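Local structure of Exo-poly-alpha-D-galacturonosidase (Thermotoga maritima, 3JUR) at residues Lys149-Lys154 / Thr234-Asp239; Gly135-Asp138 / Trp142-Trp145; Gly259-Val264 / Ala325-Thr330. The protein probably hydrolyses the glycosidic bonds of polygalacturonate, the acidic backbone of pectin, releasing sugar from the chain end as a heat-active exopolygalacturonase of glycosyl hydrolase family 28. All blocks are in the same frame, centred on the assembly; numbering follows the deposited sequence.

Contact 1. Residues Lys149-Lys154 / Thr234-Asp239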
# COMPACT_ATOMS: atom_id res chain seq x y z
N LYS D 149 14.70 -23.62 -36.42
CA LYS D 149 13.98 -23.42 -37.69
C LYS D 149 13.61 -21.97 -37.97
O LYS D 149 13.73 -21.51 -39.11
CB LYS D 149 12.72 -24.30 -37.76
CG LYS D 149 12.99 -25.80 -37.66
CD LYS D 149 11.85 -26.62 -38.24
CE LYS D 149 11.99 -28.08 -37.86
NZ LYS D 149 10.90 -28.93 -38.44
N ASP D 150 13.16 -21.25 -36.94
CA ASP D 150 12.84 -19.82 -37.09
C ASP D 150 14.07 -18.96 -37.43
O ASP D 150 13.93 -17.80 -37.82
CB ASP D 150 12.11 -19.28 -35.86
CG ASP D 150 12.44 -20.04 -34.60
OD1 ASP D 150 12.01 -21.21 -34.50
OD2 ASP D 150 13.12 -19.48 -33.71
N PHE D 151 15.26 -19.55 -37.29
CA PHE D 151 16.51 -18.88 -37.67
C PHE D 151 17.24 -19.55 -38.84
O PHE D 151 18.47 -19.48 -38.94
CB PHE D 151 17.42 -18.68 -36.45
CG PHE D 151 16.87 -17.70 -35.44
CD1 PHE D 151 16.73 -16.35 -35.76
CD2 PHE D 151 16.49 -18.12 -34.17
CE1 PHE D 151 16.22 -15.44 -34.84
CE2 PHE D 151 15.98 -17.22 -33.23
CZ PHE D 151 15.85 -15.87 -33.57
N GLY D 152 16.48 -20.20 -39.71
CA GLY D 152 17.01 -20.67 -40.98
C GLY D 152 17.44 -22.12 -41.08
O GLY D 152 17.66 -22.61 -42.18
N TRP D 153 17.56 -22.81 -39.94
CA TRP D 153 17.93 -24.22 -39.94
C TRP D 153 16.85 -25.06 -40.61
O TRP D 153 15.66 -24.88 -40.34
CB TRP D 153 18.20 -24.76 -38.53
CG TRP D 153 18.72 -26.20 -38.54
CD1 TRP D 153 20.00 -26.60 -38.83
CD2 TRP D 153 17.98 -27.40 -38.26
NE1 TRP D 153 20.09 -27.97 -38.74
CE2 TRP D 153 18.87 -28.49 -38.39
CE3 TRP D 153 16.65 -27.66 -37.90
CZ2 TRP D 153 18.48 -29.82 -38.18
CZ3 TRP D 153 16.26 -28.98 -37.69
CH2 TRP D 153 17.17 -30.04 -37.83
N LYS D 154 17.29 -25.98 -41.47
CA LYS D 154 16.40 -26.87 -42.19
C LYS D 154 16.60 -28.32 -41.78
O LYS D 154 17.70 -28.72 -41.41
CB LYS D 154 16.59 -26.71 -43.70
CG LYS D 154 16.53 -25.26 -44.17
CD LYS D 154 15.92 -25.14 -45.55
CE LYS D 154 15.56 -23.69 -45.85
NZ LYS D 154 14.74 -23.09 -44.75
N THR D 234 19.35 -9.26 -33.39
CA THR D 234 18.40 -10.06 -32.62
C THR D 234 18.35 -11.55 -32.98
O THR D 234 17.35 -12.24 -32.71
CB THR D 234 16.98 -9.45 -32.67
OG1 THR D 234 16.58 -9.29 -34.03
CG2 THR D 234 16.97 -8.09 -31.96
N GLY D 235 19.43 -12.06 -33.57
CA GLY D 235 19.55 -13.48 -33.91
C GLY D 235 19.85 -14.39 -32.72
O GLY D 235 19.92 -13.93 -31.58
N PRO D 236 20.04 -15.70 -32.99
CA PRO D 236 20.26 -16.65 -31.90
C PRO D 236 21.63 -16.45 -31.27
O PRO D 236 22.64 -16.37 -31.97
CB PRO D 236 20.18 -18.01 -32.60
CG PRO D 236 20.57 -17.73 -34.01
CD PRO D 236 20.07 -16.35 -34.31
N ASN D 237 21.65 -16.32 -29.94
CA ASN D 237 22.88 -16.09 -29.19
C ASN D 237 23.56 -14.77 -29.56
O ASN D 237 24.78 -14.64 -29.47
CB ASN D 237 23.85 -17.28 -29.36
CG ASN D 237 23.19 -18.61 -29.06
OD1 ASN D 237 23.12 -19.50 -29.91
ND2 ASN D 237 22.69 -18.75 -27.83
N ASN D 238 22.75 -13.79 -29.96
CA ASN D 238 23.24 -12.44 -30.22
C ASN D 238 23.40 -11.64 -28.91
O ASN D 238 22.68 -10.67 -28.69
CB ASN D 238 22.34 -11.69 -31.21
CG ASN D 238 22.69 -11.98 -32.67
OD1 ASN D 238 22.08 -11.42 -33.59
ND2 ASN D 238 23.67 -12.85 -32.90
N ASP D 239 24.34 -12.07 -28.06
CA ASP D 239 24.70 -11.32 -26.86
C ASP D 239 25.33 -10.00 -27.28
O ASP D 239 26.07 -9.95 -28.27
CB ASP D 239 25.72 -12.10 -26.02
CG ASP D 239 25.20 -13.45 -25.50
OD1 ASP D 239 24.15 -13.94 -25.96
OD2 ASP D 239 25.87 -14.02 -24.62
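Two torsions of Phe-151 set its ring against Pro-236: CG stands anti to the carbonyl carbon and beside the backbone N (chi1 -68°), and the second turn about CB-CG presents a face of the phenyl ring to the pyrrolidine. The evidence for a CH-pi contact is direct. Pro-236 CD lies 3.8 Å from the centroid of the Phe-151 ring. It stands 17° off the ring normal, somewhat displaced toward the rim on the side of CD1. The rest of the proline spreads back toward the root of the phenyl group, with Pro-236 CG 4.0 Å from Phe-151 CG and Pro-236 CB near Phe-151 CD2. Further out, Phe-151 CE1 meets Gly-235 CA obliquely at 4.0 Å, and the carbonyl oxygen of Thr-234 touches the ring's far end without a hydrogen bond. The contact is thus apolar and small, burying 139 Å² in all. Both partners sit on loops projecting from the parallel beta-helix of this family: residues 149-154 belong to the long excursion between strand 132-134 and helix 161-173, residues 234-239 to the loop that follows strand 224-233. The proline is presented by a type II beta turn running from Gly-235 to Asn-238. Its shape is held from within, because the side-chain oxygen Asn-238 OD1 accepts Gly-235 N at 2.7 Å in a bent bond whose donor stands above the amide's carbonyl plane, off the lone pairs. Asn-238 OD1 also meets Ser-233 OG, while Asn-238 ND2 reaches Ser-211 O. Arg-189 hydrogen-bonds to both Pro-236 O and Asn-237 OD1.

Contact 2. Residues Gly135-Asp138 / Trp142-Trp145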
# COMPACT_ATOMS: atom_id res chain seq x y z
N GLY D 135 28.00 -7.70 -39.80
CA GLY D 135 28.46 -9.09 -39.86
C GLY D 135 27.82 -9.96 -40.92
O GLY D 135 28.26 -11.09 -41.14
N SER D 136 26.77 -9.43 -41.55
CA SER D 136 26.03 -10.10 -42.63
C SER D 136 25.36 -11.43 -42.27
O SER D 136 25.02 -12.22 -43.16
CB SER D 136 26.90 -10.27 -43.88
OG SER D 136 27.35 -9.02 -44.37
N ALA D 137 25.15 -11.67 -40.98
CA ALA D 137 24.42 -12.86 -40.54
C ALA D 137 22.92 -12.67 -40.75
O ALA D 137 22.38 -11.58 -40.54
CB ALA D 137 24.73 -13.18 -39.10
N ASP D 138 22.25 -13.74 -41.16
CA ASP D 138 20.81 -13.75 -41.34
C ASP D 138 20.36 -15.22 -41.37
O ASP D 138 21.14 -16.10 -41.00
CB ASP D 138 20.40 -13.00 -42.62
CG ASP D 138 21.10 -13.50 -43.87
OD1 ASP D 138 21.62 -14.64 -43.86
OD2 ASP D 138 21.15 -12.76 -44.87
N TRP D 142 25.39 -18.06 -41.26
CA TRP D 142 25.77 -18.31 -39.85
C TRP D 142 24.65 -18.84 -38.94
O TRP D 142 24.84 -19.85 -38.25
CB TRP D 142 26.41 -17.07 -39.20
CG TRP D 142 27.65 -16.55 -39.88
CD1 TRP D 142 27.78 -15.36 -40.53
CD2 TRP D 142 28.93 -17.19 -39.95
NE1 TRP D 142 29.06 -15.21 -41.00
CE2 TRP D 142 29.79 -16.32 -40.66
CE3 TRP D 142 29.44 -18.42 -39.49
CZ2 TRP D 142 31.13 -16.64 -40.93
CZ3 TRP D 142 30.77 -18.73 -39.75
CH2 TRP D 142 31.60 -17.84 -40.47
N TRP D 143 23.50 -18.16 -38.92
CA TRP D 143 22.42 -18.49 -37.96
C TRP D 143 21.84 -19.91 -38.08
O TRP D 143 21.52 -20.51 -37.05
CB TRP D 143 21.28 -17.45 -37.99
CG TRP D 143 21.66 -16.07 -37.50
CD1 TRP D 143 22.80 -15.70 -36.85
CD2 TRP D 143 20.86 -14.88 -37.60
NE1 TRP D 143 22.77 -14.36 -36.55
CE2 TRP D 143 21.59 -13.83 -37.00
CE3 TRP D 143 19.59 -14.61 -38.13
CZ2 TRP D 143 21.10 -12.52 -36.92
CZ3 TRP D 143 19.10 -13.30 -38.06
CH2 TRP D 143 19.86 -12.27 -37.46
N PRO D 144 21.70 -20.45 -39.31
CA PRO D 144 21.24 -21.84 -39.41
C PRO D 144 22.07 -22.83 -38.59
O PRO D 144 21.55 -23.88 -38.20
CB PRO D 144 21.37 -22.14 -40.90
CG PRO D 144 21.15 -20.83 -41.55
CD PRO D 144 21.75 -19.80 -40.63
N TRP D 145 23.33 -22.50 -38.30
CA TRP D 145 24.21 -23.39 -37.54
C TRP D 145 23.72 -23.65 -36.10
O TRP D 145 24.10 -24.66 -35.50
CB TRP D 145 25.65 -22.87 -37.54
CG TRP D 145 26.34 -22.99 -38.88
CD1 TRP D 145 25.76 -23.33 -40.08
CD2 TRP D 145 27.72 -22.75 -39.16
NE1 TRP D 145 26.71 -23.32 -41.08
CE2 TRP D 145 27.92 -22.97 -40.55
CE3 TRP D 145 28.82 -22.37 -38.37
CZ2 TRP D 145 29.17 -22.83 -41.16
CZ3 TRP D 145 30.06 -22.23 -38.99
CH2 TRP D 145 30.22 -22.45 -40.37
O HOH W 1 30.27 -12.79 -41.81
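The indole of Trp-143 lies flat on the backbone of Ala-137 and Asp-138, and it can be traced outward atom by atom. At its root, Trp-143 CB rests against Asp-138 O at 3.3 Å, and that oxygen also borders CG and CD2. With CG beside the backbone N (chi1 -67°), the bicycle then extends over the 137-138 peptide. Along the pyrrole side the methyl of Ala-137 takes over: Ala-137 CB sits under the face near Trp-143 NE1, 3.4 Å away, while the N-H itself is spent on Ser-211 O. Along the benzo side Trp-143 CE3 lies 3.4 Å from Asp-138 C. Asp-138 CA is 3.8 Å from the centroid of the six-membered ring of Trp-143 and close to its normal, which qualifies as a CH-pi contact. At the outer rim, Trp-143 CZ2 approaches Ala-137 O at 4.0 Å. Both segments belong to the loop leaving strand 132-134 of the beta-helix, the second entering a 3-10 segment that starts at Trp-143. The carboxylate of Asp-138 takes no part in this face contact, being bound by His-141 ND1 and Glu-140 N. Ala-137 CB serves two indoles, since it also meets the edge of Trp-142 at CD1, 4.0 Å away. Farther along that edge a water lies in the plane of the Trp-142 ring, its oxygen accepting from Trp-142 NE1 at 2.8 Å. The same water donates to Gly-135 O, so two buried polar groups are joined through it.

Contact 3. Residues Gly259-Val264 / Ala325-Thr330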
# COMPACT_ATOMS: atom_id res chain seq x y z
N GLY D 259 19.57 -10.25 -29.21
CA GLY D 259 18.85 -11.50 -29.41
C GLY D 259 18.95 -12.43 -28.21
O GLY D 259 18.17 -13.37 -28.09
N ASP D 260 19.90 -12.18 -27.33
CA ASP D 260 20.04 -12.95 -26.11
C ASP D 260 20.35 -11.97 -24.98
O ASP D 260 19.86 -10.84 -24.99
CB ASP D 260 21.14 -14.01 -26.29
CG ASP D 260 20.92 -15.26 -25.44
OD1 ASP D 260 21.20 -15.21 -24.23
OD2 ASP D 260 20.48 -16.29 -26.00
N ASP D 261 21.16 -12.38 -24.01
CA ASP D 261 21.56 -11.50 -22.91
C ASP D 261 22.25 -10.23 -23.43
O ASP D 261 23.06 -10.30 -24.36
CB ASP D 261 22.47 -12.26 -21.96
CG ASP D 261 21.78 -13.47 -21.33
OD1 ASP D 261 20.61 -13.35 -20.93
OD2 ASP D 261 22.42 -14.54 -21.23
N SER D 262 21.95 -9.08 -22.84
CA SER D 262 22.50 -7.81 -23.34
C SER D 262 23.94 -7.57 -22.87
O SER D 262 24.86 -7.48 -23.69
CB SER D 262 21.59 -6.63 -22.98
OG SER D 262 20.37 -6.70 -23.68
N VAL D 263 24.13 -7.46 -21.56
CA VAL D 263 25.46 -7.39 -20.98
C VAL D 263 25.61 -8.62 -20.07
O VAL D 263 24.87 -8.76 -19.10
CB VAL D 263 25.68 -6.08 -20.19
CG1 VAL D 263 27.06 -6.07 -19.50
CG2 VAL D 263 25.52 -4.88 -21.10
N VAL D 264 26.56 -9.49 -20.42
CA VAL D 264 26.70 -10.80 -19.78
C VAL D 264 28.11 -11.02 -19.30
O VAL D 264 29.02 -11.17 -20.11
CB VAL D 264 26.47 -11.97 -20.77
CG1 VAL D 264 25.70 -13.07 -20.08
CG2 VAL D 264 25.81 -11.51 -22.05
N ALA D 325 15.65 -8.07 -15.89
CA ALA D 325 16.52 -6.93 -15.61
C ALA D 325 17.87 -7.42 -15.11
O ALA D 325 18.92 -7.04 -15.66
CB ALA D 325 15.87 -5.97 -14.62
N LEU D 326 17.84 -8.25 -14.07
CA LEU D 326 19.04 -8.81 -13.46
C LEU D 326 18.89 -10.33 -13.44
O LEU D 326 17.88 -10.86 -12.95
CB LEU D 326 19.24 -8.29 -12.03
CG LEU D 326 20.39 -8.88 -11.19
CD1 LEU D 326 21.79 -8.58 -11.79
CD2 LEU D 326 20.34 -8.40 -9.74
N ARG D 327 19.90 -11.02 -13.96
CA ARG D 327 19.86 -12.47 -14.11
C ARG D 327 21.19 -13.10 -13.71
O ARG D 327 22.22 -12.76 -14.28
CB ARG D 327 19.53 -12.78 -15.57
CG ARG D 327 19.22 -14.24 -15.88
CD ARG D 327 19.07 -14.42 -17.38
NE ARG D 327 18.40 -15.67 -17.71
CZ ARG D 327 18.35 -16.20 -18.92
NH1 ARG D 327 18.93 -15.58 -19.95
NH2 ARG D 327 17.72 -17.35 -19.12
N LEU D 328 21.17 -13.99 -12.72
CA LEU D 328 22.33 -14.82 -12.38
C LEU D 328 22.02 -16.30 -12.70
O LEU D 328 21.01 -16.84 -12.24
CB LEU D 328 22.75 -14.64 -10.91
CG LEU D 328 23.51 -13.36 -10.51
CD1 LEU D 328 22.66 -12.10 -10.64
CD2 LEU D 328 24.04 -13.46 -9.09
N LYS D 329 22.88 -16.91 -13.51
CA LYS D 329 22.70 -18.30 -13.97
C LYS D 329 23.93 -19.14 -13.66
O LYS D 329 25.06 -18.73 -13.96
CB LYS D 329 22.52 -18.37 -15.49
CG LYS D 329 21.69 -17.31 -16.14
CD LYS D 329 21.55 -17.56 -17.63
CE LYS D 329 22.70 -16.93 -18.43
NZ LYS D 329 22.40 -16.93 -19.89
N THR D 330 23.71 -20.32 -13.10
CA THR D 330 24.77 -21.29 -12.84
C THR D 330 24.15 -22.66 -12.56
O THR D 330 22.92 -22.78 -12.52
CB THR D 330 25.67 -20.85 -11.66
OG1 THR D 330 26.78 -21.76 -11.52
CG2 THR D 330 24.86 -20.81 -10.35
O HOH W 2 19.72 -16.71 -22.48
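The tight part of this contact is the carboxylate of Asp-261, gripped by Arg-327 and Lys-329 in salt bridges. Both oxygens use their syn lone pairs. Asp-261 OD2 takes Lys-329 NZ at 2.7 Å; Asp-261 OD1 takes Arg-327 NH1 at 3.0 Å in a bent bond. That oxygen lies in the guanidinium plane, at its edge, although the two planar groups are turned 72° apart. Arg-327 reaches it as an extended chain, whereas the lysine's bend at chi3 (-88°) swings CE and NZ toward Asp-261 OD2. Lys-329 CD lies over the guanidinium face. Toward Asp-260 the fit is looser and hydrated: a water accepts from Arg-327 NH1 and donates to Asp-260 OD1, which also receives Asp-261 N. Replacing Asp-261 with an alanine would probably leave both basic groups without their common acceptor, Lys-329 NZ in particular being freed. Residues 259-261 match the Asp-Asp motif of family 28, whose aspartates are catalytic in relatives, and 327-329 match its Arg-Ile-Lys motif. Through this salt-bridge network Asp-261 sets the positions of Arg-327 and Lys-329, which, as in relatives, probably face the galacturonate carboxylates.

In the fold
Along the chain the three contacts come in series, contact 2 closing before contact 1 opens and contact 1 before contact 3. Contacts 1 and 2 have centres 8 Å apart and share the long loop between strand 132-134 and helix 161-173; Trp-143 packs on Gly-235 and Pro-236, so the two form one continuous apolar cluster beside the beta-helix. Contact 3 has its centre about 18 Å from that of contact 1 and about 22 Å from that of contact 2. It joins the residues leading into strand 263-265 to strand 327-329, two strands over in the same parallel sheet, with 299-301 between. Residues 234-239 connect the regions: Asn-238 O probably bonds Gly-259 N, and Asp-239 packs on Asp-260 and Asp-261. The loop cluster probably flanks the active-site region, by analogy with family 28 relatives.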